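Local coordinates for protein ochratoxinase (Aspergillus niger, PDB 4C65) that uses zinc to hydrolyse the amide bond of the mycotoxin ochratoxin A, releasing phenylalanine, and acts as a carboxypeptidase on C-terminal aromatic residues, at residues 265-270 with 315-320. Numbering follows the deposited sequence.
Sequences HVSYAD and DSHLKA
H317 meets the loop through CD2, which lies 3.3 Å from S267 OG, the hydroxyl sitting at the ring edge in its plane, and 3.2 Å from the carbonyl O of H265, which approaches obliquely. Its chi1 of -179° sets CG anti to the backbone N. One turn on, A320 puts its CB among three loop carbonyls, nearest A269 O at 3.3 Å, and against A269 CB. Just before H317, S316 lays CB over one face of the Y268 ring, a CH-pi contact 4.1 Å from the centroid, with OG 3.3 Å from CE1.

No direct hydrogen bond joins the two segments: S267 O and S316 O, both acceptors, face each other at 3.2 Å, and H317 N meets S267 O at a poor angle. H317 CA instead makes a CA-H...O contact with S267 O (3.5 Å), and one water donates to both A269 O and S316 O.

Further out, S267 OG hydrogen-bonds to H247 and S316 OG to A312 O in its own helix. The loop, following strand 262-263 of the TIM barrel, contains a type I turn from V266 to A269, closed by A269 N to V266 O. H265, a zinc ligand hydrogen-bonded through ND1 to T287, offers the helix its carbonyl beside the H317 ring. Hydrogen bonds from H317 NE2 to A286 O and from R288 to ND1 fix that ring's rotation, so H317 is probably neutral, its proton on NE2.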
loop_
_atom_site.group_PDB
_atom_site.type_symbol
_atom_site.label_atom_id
_atom_site.label_comp_id
_atom_site.label_asym_id
_atom_site.label_seq_id
_atom_site.Cartn_x
_atom_site.Cartn_y
_atom_site.Cartn_z
ATOM N N HIS A 265 26.111 29.154 8.070
ATOM C CA HIS A 265 26.635 29.778 6.870
ATOM C C HIS A 265 26.411 31.280 6.881
ATOM O O HIS A 265 27.372 32.061 6.894
ATOM C CB HIS A 265 26.059 29.143 5.589
ATOM C CG HIS A 265 25.913 27.657 5.674
ATOM N ND1 HIS A 265 26.983 26.820 5.888
ATOM C CD2 HIS A 265 24.821 26.865 5.619
ATOM C CE1 HIS A 265 26.559 25.574 5.958
ATOM N NE2 HIS A 265 25.250 25.573 5.786
ATOM N N VAL A 266 25.144 31.675 6.841
ATOM C CA VAL A 266 24.729 33.059 6.972
ATOM C C VAL A 266 25.446 33.953 5.981
ATOM O O VAL A 266 25.750 35.106 6.275
ATOM C CB VAL A 266 24.925 33.595 8.401
ATOM C CG1 VAL A 266 23.734 34.452 8.785
ATOM C CG2 VAL A 266 25.053 32.477 9.424
ATOM N N SER A 267 25.620 33.446 4.769
ATOM C CA SER A 267 26.478 34.070 3.761
ATOM C C SER A 267 26.149 35.517 3.372
ATOM O O SER A 267 27.039 36.239 2.925
ATOM C CB SER A 267 26.500 33.200 2.497
ATOM O OG SER A 267 26.897 31.887 2.827
ATOM N N TYR A 268 24.893 35.938 3.490
ATOM C CA TYR A 268 24.522 37.306 3.095
ATOM C C TYR A 268 24.071 38.141 4.290
ATOM O O TYR A 268 23.257 39.052 4.158
ATOM C CB TYR A 268 23.459 37.274 1.962
ATOM C CG TYR A 268 24.043 36.838 0.654
ATOM C CD1 TYR A 268 24.613 37.764 -0.224
ATOM C CD2 TYR A 268 24.081 35.506 0.312
ATOM C CE1 TYR A 268 25.184 37.358 -1.418
ATOM C CE2 TYR A 268 24.666 35.091 -0.867
ATOM C CZ TYR A 268 25.212 36.021 -1.725
ATOM O OH TYR A 268 25.775 35.583 -2.890
ATOM N N ALA A 269 24.589 37.806 5.464
ATOM C CA ALA A 269 24.366 38.623 6.644
ATOM C C ALA A 269 24.979 39.986 6.422
ATOM O O ALA A 269 26.122 40.092 6.005
ATOM C CB ALA A 269 24.973 37.979 7.864
ATOM N N ASP A 270 24.206 41.027 6.685
ATOM C CA ASP A 270 24.679 42.397 6.564
ATOM C C ASP A 270 24.402 43.086 7.882
ATOM O O ASP A 270 24.040 42.418 8.854
ATOM C CB ASP A 270 23.966 43.108 5.422
ATOM C CG ASP A 270 22.462 43.096 5.571
ATOM O OD1 ASP A 270 21.937 42.640 6.605
ATOM O OD2 ASP A 270 21.785 43.557 4.620
ATOM N N ASP A 315 32.958 35.560 -1.262
ATOM C CA ASP A 315 33.255 36.934 -0.844
ATOM C C ASP A 315 32.215 37.510 0.089
ATOM O O ASP A 315 32.573 38.057 1.132
ATOM C CB ASP A 315 33.393 37.870 -2.044
ATOM C CG ASP A 315 34.553 37.500 -2.922
ATOM O OD1 ASP A 315 35.308 36.632 -2.508
ATOM O OD2 ASP A 315 34.679 37.984 -4.049
ATOM N N SER A 316 30.937 37.395 -0.269
ATOM C CA SER A 316 29.856 37.820 0.622
ATOM C C SER A 316 29.944 37.123 1.957
ATOM O O SER A 316 29.818 37.754 3.003
ATOM C CB SER A 316 28.500 37.511 0.028
ATOM O OG SER A 316 28.430 38.026 -1.283
ATOM N N HIS A 317 30.155 35.812 1.916
ATOM C CA HIS A 317 30.265 35.001 3.128
ATOM C C HIS A 317 31.398 35.503 4.023
ATOM O O HIS A 317 31.230 35.588 5.239
ATOM C CB HIS A 317 30.480 33.523 2.769
ATOM C CG HIS A 317 30.588 32.624 3.957
ATOM N ND1 HIS A 317 31.777 32.416 4.620
ATOM C CD2 HIS A 317 29.661 31.889 4.607
ATOM C CE1 HIS A 317 31.582 31.596 5.632
ATOM N NE2 HIS A 317 30.302 31.260 5.648
ATOM N N LEU A 318 32.530 35.856 3.420
ATOM C CA LEU A 318 33.676 36.375 4.162
ATOM C C LEU A 318 33.311 37.702 4.831
ATOM O O LEU A 318 33.564 37.870 6.025
ATOM C CB LEU A 318 34.896 36.556 3.252
ATOM C CG LEU A 318 36.189 37.014 3.951
ATOM C CD1 LEU A 318 36.647 35.968 4.958
ATOM C CD2 LEU A 318 37.285 37.338 2.937
ATOM N N LYS A 319 32.725 38.638 4.066
ATOM C CA LYS A 319 32.318 39.951 4.612
ATOM C C LYS A 319 31.307 39.796 5.716
ATOM O O LYS A 319 31.404 40.467 6.740
ATOM C CB LYS A 319 31.667 40.850 3.570
ATOM C CG LYS A 319 32.556 41.360 2.451
ATOM C CD LYS A 319 31.818 42.432 1.612
ATOM C CE LYS A 319 32.607 42.806 0.370
ATOM N NZ LYS A 319 32.617 44.268 0.016
ATOM N N ALA A 320 30.347 38.899 5.513
ATOM C CA ALA A 320 29.314 38.639 6.503
ATOM C C ALA A 320 29.931 38.184 7.816
ATOM O O ALA A 320 29.533 38.643 8.895
ATOM C CB ALA A 320 28.317 37.615 5.974
HETATM O O HOH W 1 27.901 39.989 3.315
#